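Local coordinates for protein topoisomerase IV subunit A (Escherichia coli, PDB 1ZVT) that probably binds DNA through its C-terminal beta-pinwheel domain and so helps topoisomerase IV select its substrates during decatenation and removal of supercoils, at residues 11-15 and 69-74; 55-59 and 115-119; 5-11 and 33-39. All blocks are in the same frame, centred on the assembly; numbering follows the deposited sequence.

Contact 1. Residues 11-15 and 69-74; sequences MGWVR and GQGEPL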
ATOM      1  N   MET A  11       6.008   7.355  15.053  1.00 23.32           N
ATOM      2  CA  MET A  11       6.155   8.822  15.003  1.00 24.65           C
ATOM      3  C   MET A  11       6.875   9.326  13.757  1.00 24.04           C
ATOM      4  O   MET A  11       7.091  10.534  13.612  1.00 23.56           O
ATOM      5  CB  MET A  11       6.887   9.311  16.241  1.00 25.39           C
ATOM      6  CG  MET A  11       6.135   9.091  17.562  1.00 30.18           C
ATOM      7  SD  MET A  11       4.557   9.936  17.569  1.00 40.57           S
ATOM      8  CE  MET A  11       3.386   8.603  17.337  1.00 40.93           C
ATOM      9  N   GLY A  12       7.253   8.419  12.852  1.00 22.31           N
ATOM     10  CA  GLY A  12       7.856   8.836  11.585  1.00 21.27           C
ATOM     11  C   GLY A  12       9.353   9.057  11.654  1.00 21.36           C
ATOM     12  O   GLY A  12       9.900   9.853  10.878  1.00 22.33           O
ATOM     13  N   TRP A  13      10.016   8.323  12.544  1.00 20.40           N
ATOM     14  CA  TRP A  13      11.463   8.356  12.666  1.00 20.60           C
ATOM     15  C   TRP A  13      12.025   7.122  12.007  1.00 19.94           C
ATOM     16  O   TRP A  13      11.405   6.047  12.042  1.00 19.97           O
ATOM     17  CB  TRP A  13      11.875   8.399  14.136  1.00 21.13           C
ATOM     18  CG  TRP A  13      11.627   9.747  14.752  1.00 21.42           C
ATOM     19  CD1 TRP A  13      10.509  10.520  14.605  1.00 22.23           C
ATOM     20  CD2 TRP A  13      12.519  10.480  15.589  1.00 21.80           C
ATOM     21  NE1 TRP A  13      10.641  11.690  15.322  1.00 22.65           N
ATOM     22  CE2 TRP A  13      11.874  11.696  15.923  1.00 22.29           C
ATOM     23  CE3 TRP A  13      13.804  10.231  16.092  1.00 19.96           C
ATOM     24  CZ2 TRP A  13      12.468  12.662  16.749  1.00 23.17           C
ATOM     25  CZ3 TRP A  13      14.401  11.200  16.912  1.00 22.65           C
ATOM     26  CH2 TRP A  13      13.728  12.395  17.231  1.00 23.24           C
ATOM     27  N   VAL A  14      13.188   7.269  11.387  1.00 18.57           N
ATOM     28  CA  VAL A  14      13.768   6.167  10.612  1.00 18.69           C
ATOM     29  C   VAL A  14      15.215   5.916  10.965  1.00 19.15           C
ATOM     30  O   VAL A  14      15.907   6.806  11.453  1.00 19.33           O
ATOM     31  CB  VAL A  14      13.689   6.420   9.084  1.00 18.75           C
ATOM     32  CG1 VAL A  14      12.265   6.273   8.608  1.00 20.66           C
ATOM     33  CG2 VAL A  14      14.236   7.828   8.704  1.00 18.46           C
ATOM     34  N   ARG A  15      15.681   4.700  10.676  1.00 19.94           N
ATOM     35  CA  ARG A  15      17.091   4.381  10.753  1.00 20.37           C
ATOM     36  C   ARG A  15      17.382   3.234   9.787  1.00 21.49           C
ATOM     37  O   ARG A  15      16.457   2.568   9.318  1.00 20.86           O
ATOM     38  CB  ARG A  15      17.488   4.010  12.170  1.00 20.72           C
ATOM     39  CG  ARG A  15      17.056   2.616  12.586  1.00 22.37           C
ATOM     40  CD  ARG A  15      17.085   2.503  14.086  1.00 26.13           C
ATOM     41  NE  ARG A  15      15.841   2.928  14.730  1.00 25.82           N
ATOM     42  CZ  ARG A  15      15.653   2.957  16.046  1.00 27.51           C
ATOM     43  NH1 ARG A  15      16.632   2.603  16.876  1.00 28.86           N
ATOM     44  NH2 ARG A  15      14.500   3.336  16.542  1.00 27.99           N
ATOM     45  N   GLY A  69      20.694   4.165  18.748  1.00 33.61           N
ATOM     46  CA  GLY A  69      20.062   5.465  18.756  1.00 33.19           C
ATOM     47  C   GLY A  69      18.593   5.237  18.494  1.00 32.39           C
ATOM     48  O   GLY A  69      18.123   4.092  18.540  1.00 33.07           O
ATOM     49  N   GLN A  70      17.867   6.320  18.242  1.00 31.54           N
ATOM     50  CA  GLN A  70      16.411   6.279  18.203  1.00 31.16           C
ATOM     51  C   GLN A  70      15.916   6.694  16.820  1.00 29.68           C
ATOM     52  O   GLN A  70      14.728   6.926  16.602  1.00 29.13           O
ATOM     53  CB  GLN A  70      15.832   7.165  19.325  1.00 31.36           C
ATOM     54  CG  GLN A  70      16.028   6.543  20.714  1.00 33.16           C
ATOM     55  CD  GLN A  70      15.830   7.516  21.884  1.00 33.78           C
ATOM     56  OE1 GLN A  70      16.017   8.732  21.755  1.00 36.37           O
ATOM     57  NE2 GLN A  70      15.462   6.972  23.041  1.00 37.26           N
ATOM     58  N   GLY A  71      16.854   6.732  15.879  1.00 28.70           N
ATOM     59  CA  GLY A  71      16.568   7.160  14.518  1.00 25.76           C
ATOM     60  C   GLY A  71      16.581   8.670  14.386  1.00 24.47           C
ATOM     61  O   GLY A  71      17.052   9.389  15.269  1.00 24.68           O
ATOM     62  N   GLU A  72      16.060   9.149  13.262  1.00 22.12           N
ATOM     63  CA  GLU A  72      15.935  10.582  13.012  1.00 21.17           C
ATOM     64  C   GLU A  72      14.599  10.845  12.308  1.00 19.57           C
ATOM     65  O   GLU A  72      14.133   9.995  11.557  1.00 18.78           O
ATOM     66  CB  GLU A  72      17.145  11.086  12.213  1.00 21.13           C
ATOM     67  CG  GLU A  72      17.151  10.752  10.754  1.00 24.35           C
ATOM     68  CD  GLU A  72      18.268  11.457  10.007  1.00 24.07           C
ATOM     69  OE1 GLU A  72      19.437  11.421  10.524  1.00 24.00           O
ATOM     70  OE2 GLU A  72      17.951  12.037   8.917  1.00 25.72           O
ATOM     71  N   PRO A  73      13.966  12.011  12.557  1.00 19.25           N
ATOM     72  CA  PRO A  73      12.633  12.252  12.009  1.00 19.36           C
ATOM     73  C   PRO A  73      12.618  12.398  10.486  1.00 19.23           C
ATOM     74  O   PRO A  73      13.467  13.087   9.916  1.00 19.33           O
ATOM     75  CB  PRO A  73      12.206  13.582  12.667  1.00 19.59           C
ATOM     76  CG  PRO A  73      13.512  14.264  12.998  1.00 19.71           C
ATOM     77  CD  PRO A  73      14.456  13.149  13.369  1.00 19.21           C
ATOM     78  N   LEU A  74      11.646  11.771   9.827  1.00 19.22           N
ATOM     79  CA  LEU A  74      11.483  11.995   8.383  1.00 19.21           C
ATOM     80  C   LEU A  74      11.209  13.448   8.009  1.00 19.39           C
ATOM     81  O   LEU A  74      11.555  13.875   6.911  1.00 19.71           O
ATOM     82  CB  LEU A  74      10.384  11.105   7.802  1.00 19.61           C
ATOM     83  CG  LEU A  74      10.872   9.672   7.663  1.00 19.66           C
ATOM     84  CD1 LEU A  74       9.650   8.775   7.365  1.00 22.71           C
ATOM     85  CD2 LEU A  74      11.919   9.592   6.537  1.00 20.78           C
TER
HETATM   86  O   HOH W   1      12.722   5.481  15.152  1.00 35.94           O
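Here an outermost strand joins a blade of the beta-pinwheel: strand 72-73, arriving after the chain has already entered the next blade, pairs antiparallel with strand 13-18. Three backbone hydrogen bonds hold the pair. V14 N gives to E72 O (2.9 Å) and E72 N returns to V14 O (3.0 Å), while L74 N reaches G12 O (2.8 Å) just beyond the strand. W13 N turns the other way, to the hydroxyl of S9, and W13 CA makes a CA-H...O contact of 3.3 Å with E72 O. G71 passes so close to V14 O that a CB on it would lie only 2.7 Å from that oxygen; glycine fits there. R15 is satisfied mostly from outside: NH1 by A67 O, NH2 by N28 O, with Y29 in a cation-pi contact. R15 NH2 also gives to water 1 (3.1 Å), which in turn donates to Q70 O (2.9 Å). G69 O lies 2.7 Å from R15 NH1, but at an angle too poor for a hydrogen bond. The carboxylate of E72 is taken up by a salt bridge from OE2 to K77. On the E72 face of the pair, V14 CG2 touches L74 CD2 (3.6 Å). On the other, the W13 indole lies against the proline: P73 CD sits 3.7 Å from the centroid of the six-membered ring of W13, 3° off the ring normal, a CH-pi contact over the face.

Contact 2. Residues 55-59 and 115-119; sequences RSYAI and LVARN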
ATOM      1  N   ARG A  55       1.987  11.529  -2.342  1.00 18.56           N
ATOM      2  CA  ARG A  55       3.342  11.871  -2.814  1.00 18.98           C
ATOM      3  C   ARG A  55       4.327  10.766  -2.454  1.00 18.26           C
ATOM      4  O   ARG A  55       4.181  10.133  -1.422  1.00 17.95           O
ATOM      5  CB  ARG A  55       3.800  13.213  -2.219  1.00 19.03           C
ATOM      6  CG  ARG A  55       2.911  14.402  -2.648  1.00 20.64           C
ATOM      7  CD  ARG A  55       3.557  15.749  -2.295  1.00 21.76           C
ATOM      8  NE  ARG A  55       4.730  16.061  -3.120  1.00 23.13           N
ATOM      9  CZ  ARG A  55       4.700  16.680  -4.304  1.00 25.74           C
ATOM     10  NH1 ARG A  55       3.542  17.035  -4.871  1.00 24.10           N
ATOM     11  NH2 ARG A  55       5.831  16.940  -4.938  1.00 24.68           N
ATOM     12  N   SER A  56       5.338  10.541  -3.299  1.00 17.48           N
ATOM     13  CA  SER A  56       6.411   9.581  -2.989  1.00 17.02           C
ATOM     14  C   SER A  56       7.784  10.270  -2.912  1.00 16.95           C
ATOM     15  O   SER A  56       8.014  11.296  -3.554  1.00 17.18           O
ATOM     16  CB  SER A  56       6.463   8.418  -3.989  1.00 18.14           C
ATOM     17  OG  SER A  56       6.819   8.870  -5.286  1.00 21.23           O
ATOM     18  N   TYR A  57       8.684   9.680  -2.122  1.00 16.21           N
ATOM     19  CA  TYR A  57       9.967  10.275  -1.814  1.00 15.85           C
ATOM     20  C   TYR A  57      10.978   9.156  -1.734  1.00 17.40           C
ATOM     21  O   TYR A  57      10.658   8.092  -1.205  1.00 18.55           O
ATOM     22  CB  TYR A  57       9.941  10.941  -0.439  1.00 16.15           C
ATOM     23  CG  TYR A  57       8.839  11.917  -0.180  1.00 16.21           C
ATOM     24  CD1 TYR A  57       7.567  11.477   0.192  1.00 16.67           C
ATOM     25  CD2 TYR A  57       9.080  13.295  -0.230  1.00 18.05           C
ATOM     26  CE1 TYR A  57       6.548  12.396   0.470  1.00 16.35           C
ATOM     27  CE2 TYR A  57       8.057  14.209   0.047  1.00 18.77           C
ATOM     28  CZ  TYR A  57       6.814  13.741   0.401  1.00 17.54           C
ATOM     29  OH  TYR A  57       5.792  14.624   0.652  1.00 20.00           O
ATOM     30  N   ALA A  58      12.194   9.390  -2.234  1.00 17.11           N
ATOM     31  CA  ALA A  58      13.261   8.422  -2.063  1.00 18.04           C
ATOM     32  C   ALA A  58      14.395   8.977  -1.203  1.00 18.09           C
ATOM     33  O   ALA A  58      14.745  10.163  -1.313  1.00 18.53           O
ATOM     34  CB  ALA A  58      13.815   8.000  -3.406  1.00 18.00           C
ATOM     35  N   ILE A  59      14.970   8.116  -0.371  1.00 18.41           N
ATOM     36  CA  ILE A  59      16.094   8.493   0.495  1.00 19.14           C
ATOM     37  C   ILE A  59      17.203   7.446   0.293  1.00 19.25           C
ATOM     38  O   ILE A  59      16.924   6.261   0.132  1.00 18.05           O
ATOM     39  CB  ILE A  59      15.667   8.533   1.995  1.00 19.64           C
ATOM     40  CG1 ILE A  59      14.687   9.689   2.271  1.00 21.52           C
ATOM     41  CG2 ILE A  59      16.888   8.607   2.951  1.00 19.47           C
ATOM     42  CD1 ILE A  59      14.270   9.822   3.769  1.00 22.32           C
ATOM     43  N   LEU A 115       8.353   5.592  -8.368  1.00 19.36           N
ATOM     44  CA  LEU A 115       8.209   6.211  -7.038  1.00 19.89           C
ATOM     45  C   LEU A 115       9.465   6.966  -6.604  1.00 20.15           C
ATOM     46  O   LEU A 115       9.417   7.740  -5.658  1.00 20.54           O
ATOM     47  CB  LEU A 115       7.882   5.147  -5.993  1.00 20.62           C
ATOM     48  CG  LEU A 115       6.419   4.720  -5.875  1.00 21.50           C
ATOM     49  CD1 LEU A 115       5.977   4.020  -7.115  1.00 21.66           C
ATOM     50  CD2 LEU A 115       6.279   3.783  -4.700  1.00 23.75           C
ATOM     51  N   VAL A 116      10.585   6.737  -7.286  1.00 20.27           N
ATOM     52  CA  VAL A 116      11.866   7.257  -6.785  1.00 20.96           C
ATOM     53  C   VAL A 116      12.003   8.737  -7.118  1.00 21.33           C
ATOM     54  O   VAL A 116      12.179   9.109  -8.286  1.00 23.42           O
ATOM     55  CB  VAL A 116      13.037   6.437  -7.319  1.00 20.24           C
ATOM     56  CG1 VAL A 116      14.404   7.070  -6.943  1.00 22.58           C
ATOM     57  CG2 VAL A 116      12.941   5.005  -6.810  1.00 19.72           C
ATOM     58  N   ALA A 117      11.863   9.576  -6.098  1.00 21.42           N
ATOM     59  CA  ALA A 117      11.982  11.027  -6.264  1.00 21.31           C
ATOM     60  C   ALA A 117      12.931  11.522  -5.189  1.00 21.70           C
ATOM     61  O   ALA A 117      12.583  11.524  -4.008  1.00 21.56           O
ATOM     62  CB  ALA A 117      10.648  11.687  -6.127  1.00 21.34           C
ATOM     63  N   ARG A 118      14.146  11.902  -5.598  1.00 22.02           N
ATOM     64  CA  ARG A 118      15.209  12.179  -4.644  1.00 22.99           C
ATOM     65  C   ARG A 118      15.193  13.625  -4.113  1.00 21.51           C
ATOM     66  O   ARG A 118      15.939  13.949  -3.191  1.00 21.31           O
ATOM     67  CB  ARG A 118      16.573  11.786  -5.238  1.00 23.29           C
ATOM     68  CG  ARG A 118      16.616  10.297  -5.619  1.00 25.49           C
ATOM     69  CD  ARG A 118      17.849   9.894  -6.395  1.00 27.22           C
ATOM     70  NE  ARG A 118      17.868   8.463  -6.738  1.00 31.78           N
ATOM     71  CZ  ARG A 118      18.253   7.495  -5.909  1.00 33.15           C
ATOM     72  NH1 ARG A 118      18.631   7.781  -4.672  1.00 34.89           N
ATOM     73  NH2 ARG A 118      18.240   6.233  -6.301  1.00 32.69           N
ATOM     74  N   ASN A 119      14.359  14.476  -4.706  1.00 21.89           N
ATOM     75  CA  ASN A 119      14.190  15.849  -4.253  1.00 21.96           C
ATOM     76  C   ASN A 119      13.370  15.872  -2.984  1.00 21.56           C
ATOM     77  O   ASN A 119      12.574  14.960  -2.731  1.00 21.34           O
ATOM     78  CB  ASN A 119      13.505  16.698  -5.327  1.00 22.26           C
ATOM     79  CG  ASN A 119      12.135  16.164  -5.703  1.00 23.41           C
ATOM     80  OD1 ASN A 119      12.008  15.038  -6.206  1.00 24.58           O
ATOM     81  ND2 ASN A 119      11.105  16.955  -5.447  1.00 23.73           N
TER
HETATM   82  O   HOH W   2      13.209  12.682  -1.004  1.00 19.51           O
HETATM   83  O   HOH W   3      17.008  11.673  -1.643  1.00 24.50           O
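A58 gives the most surface to this contact. Its CB points at segment 115-119 and meets V116 CG1 at 3.7 Å, next to V48, which both side chains also touch. Its amide is bound as well: A58 N donates to A117 O at 2.8 Å, nearly straight at 165°, the one backbone-to-backbone hydrogen bond between the segments. Two residues earlier S56, the next most buried, also faces across, and its hydroxyl OG donates to L115 O (2.9 Å), a side-chain-to-backbone bond. The two segments run 50° apart and form no beta bridge, so these two bonds pin an irregular segment to a strand. In beta-pinwheel terms the strand belongs to one blade, while 115-119 lies in the link that leaves strand 106-111 of the following blade and comes back as strand 123-124; the backbone pairing of S56 with K123 then completes the earlier blade. L115, third in buried area, approaches sideways, its CB 3.9 Å from S56 OG, and its side chain packs on V48 and L125. A117 CB lies 3.7 Å from S56 O. Y57, between S56 and A58 in the strand, points away, and its hydroxyl is bound to D51. Past A58 the segments part and solvent enters: water 3 donates to A58 O (2.7 Å) and to R118 O (3.0 Å).

Contact 3. Residues 5-11 and 33-39; sequences TIVLSQM and DSFKAAV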
ATOM      1  N   THR A   5      18.484  -3.026   6.689  1.00 18.59           N
ATOM      2  CA  THR A   5      17.048  -3.002   7.016  1.00 18.63           C
ATOM      3  C   THR A   5      16.704  -1.585   7.401  1.00 17.99           C
ATOM      4  O   THR A   5      17.363  -1.004   8.263  1.00 19.18           O
ATOM      5  CB  THR A   5      16.724  -3.936   8.188  1.00 18.67           C
ATOM      6  OG1 THR A   5      17.061  -5.269   7.803  1.00 19.44           O
ATOM      7  CG2 THR A   5      15.238  -3.880   8.544  1.00 19.52           C
ATOM      8  N   ILE A   6      15.685  -1.031   6.760  1.00 17.08           N
ATOM      9  CA  ILE A   6      15.229   0.308   7.134  1.00 16.49           C
ATOM     10  C   ILE A   6      14.023   0.143   8.060  1.00 16.00           C
ATOM     11  O   ILE A   6      13.107  -0.622   7.761  1.00 16.98           O
ATOM     12  CB  ILE A   6      14.809   1.152   5.905  1.00 17.07           C
ATOM     13  CG1 ILE A   6      15.841   1.057   4.760  1.00 17.38           C
ATOM     14  CG2 ILE A   6      14.514   2.585   6.357  1.00 18.55           C
ATOM     15  CD1 ILE A   6      17.281   1.437   5.157  1.00 17.60           C
ATOM     16  N   VAL A   7      14.054   0.842   9.190  1.00 15.92           N
ATOM     17  CA  VAL A   7      13.024   0.709  10.227  1.00 16.36           C
ATOM     18  C   VAL A   7      12.321   2.039  10.420  1.00 16.14           C
ATOM     19  O   VAL A   7      12.972   3.069  10.627  1.00 16.80           O
ATOM     20  CB  VAL A   7      13.654   0.264  11.569  1.00 16.45           C
ATOM     21  CG1 VAL A   7      12.563   0.109  12.689  1.00 18.29           C
ATOM     22  CG2 VAL A   7      14.462  -1.044  11.368  1.00 19.13           C
ATOM     23  N   LEU A   8      10.995   1.996  10.325  1.00 16.22           N
ATOM     24  CA  LEU A   8      10.114   3.163  10.462  1.00 17.18           C
ATOM     25  C   LEU A   8       9.340   3.050  11.750  1.00 18.10           C
ATOM     26  O   LEU A   8       8.793   1.981  12.073  1.00 17.15           O
ATOM     27  CB  LEU A   8       9.128   3.179   9.291  1.00 16.28           C
ATOM     28  CG  LEU A   8       8.040   4.253   9.300  1.00 17.72           C
ATOM     29  CD1 LEU A   8       8.666   5.669   9.187  1.00 18.30           C
ATOM     30  CD2 LEU A   8       7.014   3.990   8.168  1.00 18.17           C
ATOM     31  N   SER A   9       9.287   4.143  12.495  1.00 18.29           N
ATOM     32  CA  SER A   9       8.555   4.145  13.749  1.00 19.54           C
ATOM     33  C   SER A   9       7.189   4.825  13.605  1.00 20.36           C
ATOM     34  O   SER A   9       6.915   5.505  12.602  1.00 19.51           O
ATOM     35  CB  SER A   9       9.370   4.832  14.841  1.00 20.19           C
ATOM     36  OG  SER A   9       9.339   6.243  14.663  1.00 19.65           O
ATOM     37  N   GLN A  10       6.343   4.645  14.629  1.00 20.51           N
ATOM     38  CA  GLN A  10       4.983   5.208  14.626  1.00 22.02           C
ATOM     39  C   GLN A  10       4.994   6.727  14.459  1.00 23.19           C
ATOM     40  O   GLN A  10       4.130   7.299  13.778  1.00 23.48           O
ATOM     41  CB  GLN A  10       4.273   4.849  15.938  1.00 22.32           C
ATOM     42  CG  GLN A  10       3.875   3.386  16.050  1.00 22.01           C
ATOM     43  CD  GLN A  10       2.926   2.943  14.944  1.00 24.48           C
ATOM     44  OE1 GLN A  10       2.127   3.737  14.420  1.00 26.21           O
ATOM     45  NE2 GLN A  10       3.030   1.670  14.561  1.00 21.50           N
ATOM     46  N   MET A  11       6.008   7.355  15.053  1.00 23.32           N
ATOM     47  CA  MET A  11       6.155   8.822  15.003  1.00 24.65           C
ATOM     48  C   MET A  11       6.875   9.326  13.757  1.00 24.04           C
ATOM     49  O   MET A  11       7.091  10.534  13.612  1.00 23.56           O
ATOM     50  CB  MET A  11       6.887   9.311  16.241  1.00 25.39           C
ATOM     51  CG  MET A  11       6.135   9.091  17.562  1.00 30.18           C
ATOM     52  SD  MET A  11       4.557   9.936  17.569  1.00 40.57           S
ATOM     53  CE  MET A  11       3.386   8.603  17.337  1.00 40.93           C
ATOM     54  N   ASP A  33       7.229   6.422  21.454  1.00 28.89           N
ATOM     55  CA  ASP A  33       7.338   5.930  20.077  1.00 27.55           C
ATOM     56  C   ASP A  33       7.546   4.423  20.082  1.00 27.48           C
ATOM     57  O   ASP A  33       7.914   3.831  21.106  1.00 27.77           O
ATOM     58  CB  ASP A  33       8.489   6.648  19.365  1.00 27.49           C
ATOM     59  CG  ASP A  33       8.394   6.585  17.834  1.00 26.66           C
ATOM     60  OD1 ASP A  33       7.400   6.071  17.280  1.00 25.58           O
ATOM     61  OD2 ASP A  33       9.334   7.085  17.183  1.00 25.04           O
ATOM     62  N   SER A  34       7.314   3.800  18.931  1.00 26.06           N
ATOM     63  CA  SER A  34       7.519   2.370  18.796  1.00 24.87           C
ATOM     64  C   SER A  34       7.488   1.971  17.329  1.00 23.90           C
ATOM     65  O   SER A  34       7.218   2.791  16.445  1.00 23.17           O
ATOM     66  CB  SER A  34       6.441   1.590  19.575  1.00 25.47           C
ATOM     67  OG  SER A  34       5.150   1.900  19.083  1.00 27.87           O
ATOM     68  N   PHE A  35       7.714   0.680  17.115  1.00 22.99           N
ATOM     69  CA  PHE A  35       7.864   0.083  15.795  1.00 21.13           C
ATOM     70  C   PHE A  35       6.613   0.239  14.939  1.00 20.86           C
ATOM     71  O   PHE A  35       5.489   0.078  15.435  1.00 20.46           O
ATOM     72  CB  PHE A  35       8.168  -1.408  15.968  1.00 21.02           C
ATOM     73  CG  PHE A  35       8.263  -2.151  14.673  1.00 19.58           C
ATOM     74  CD1 PHE A  35       9.400  -2.024  13.878  1.00 19.62           C
ATOM     75  CD2 PHE A  35       7.202  -2.981  14.236  1.00 19.89           C
ATOM     76  CE1 PHE A  35       9.497  -2.730  12.666  1.00 18.08           C
ATOM     77  CE2 PHE A  35       7.282  -3.681  13.051  1.00 19.28           C
ATOM     78  CZ  PHE A  35       8.438  -3.561  12.258  1.00 21.30           C
ATOM     79  N   LYS A  36       6.830   0.515  13.647  1.00 19.42           N
ATOM     80  CA  LYS A  36       5.743   0.573  12.674  1.00 18.85           C
ATOM     81  C   LYS A  36       5.943  -0.415  11.530  1.00 18.13           C
ATOM     82  O   LYS A  36       5.024  -1.147  11.196  1.00 18.31           O
ATOM     83  CB  LYS A  36       5.567   1.993  12.121  1.00 19.00           C
ATOM     84  CG  LYS A  36       4.391   2.074  11.091  1.00 18.68           C
ATOM     85  CD  LYS A  36       3.983   3.524  10.775  1.00 20.91           C
ATOM     86  CE  LYS A  36       3.105   3.566   9.526  1.00 23.49           C
ATOM     87  NZ  LYS A  36       1.853   2.765   9.633  1.00 26.20           N
ATOM     88  N   ALA A  37       7.136  -0.424  10.936  1.00 16.70           N
ATOM     89  CA  ALA A  37       7.412  -1.269   9.783  1.00 16.59           C
ATOM     90  C   ALA A  37       8.899  -1.347   9.519  1.00 16.09           C
ATOM     91  O   ALA A  37       9.664  -0.433   9.881  1.00 16.42           O
ATOM     92  CB  ALA A  37       6.680  -0.756   8.524  1.00 16.88           C
ATOM     93  N   ALA A  38       9.288  -2.420   8.829  1.00 16.78           N
ATOM     94  CA  ALA A  38      10.660  -2.564   8.360  1.00 17.01           C
ATOM     95  C   ALA A  38      10.665  -3.080   6.926  1.00 18.17           C
ATOM     96  O   ALA A  38       9.779  -3.876   6.530  1.00 18.90           O
ATOM     97  CB  ALA A  38      11.457  -3.477   9.268  1.00 18.27           C
ATOM     98  N   VAL A  39      11.639  -2.616   6.155  1.00 17.39           N
ATOM     99  CA  VAL A  39      11.885  -3.162   4.804  1.00 18.50           C
ATOM    100  C   VAL A  39      13.357  -3.512   4.671  1.00 19.45           C
ATOM    101  O   VAL A  39      14.193  -3.040   5.434  1.00 19.05           O
ATOM    102  CB  VAL A  39      11.441  -2.191   3.682  1.00 17.84           C
ATOM    103  CG1 VAL A  39       9.903  -1.973   3.755  1.00 18.93           C
ATOM    104  CG2 VAL A  39      12.167  -0.877   3.808  1.00 19.55           C
TER
HETATM  105  O   HOH W   4       0.534   3.686  12.105  1.00 26.81           O
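Strands 5-9 and 35-39 run antiparallel, 157° between their directions and 4.5 Å apart at closest. I6 N and V39 O (2.8 Å), V39 N and I6 O (3.0 Å), and L8 N and A37 O (2.8 Å) are ordinary rungs. Then the second strand swells: K36 and A37 both face L8, whose O accepts K36 N (2.9 Å) and A37 N (3.1 Å). The bump carries K36 CB to 3.6 Å from S9 C, and its aliphatic chain lies along the leucine, L8 CD2 to K36 CD being 4.0 Å. On the face of I6, L8, A37 and V39, V39 CG2 fits against I6 CB (3.9 Å), and M89 of strand 86-90 packs on I6, L8 and V39. On the V7 and A38 face, V7 CG1 abuts the edge of the F35 ring at CD1 (4.0 Å), and T5 CG2 meets A38 CB (3.9 Å). Beyond the bulge the turn after strand 5-9 forms a hollow that the carboxylate of D33 plugs: D33 OD1 takes M11 N (2.9 Å) and D33 OD2 takes S9 OG (2.7 Å). Beside it Q10 N bonds to S34 O (2.7 Å), while the folded Q10 side chain covers the bulge from outside, Q10 NE2 donating to F35 O (3.1 Å) and OE1 joined through water 4 to K36 NZ. This is a classic beta bulge, placed where an outermost strand of a beta-pinwheel blade enters its sheet.

How the contacts relate
From the N terminus, strand 3-9 turns at M11, shared by contacts 1 and 3, into strand 13-18. Contact 3 closes the first loop when 33-39 returns beside 5-11. The chain then builds strands 47-51 and 55-59 of the next blade before 69-74 comes back to close contact 1, whose loop crosses that of contact 3. Together they set strands 35-42 and 72-73 on the outer sides of the central strands 3-9 and 13-18, which are themselves paired, R15 O probably accepting a hydrogen bond from V7 N. Contact 2 opens inside the loop of contact 1 and closes at 115-119, so those two also cross, whereas contacts 3 and 2 follow in series. L74 packing on I59 joins the first blade to the second.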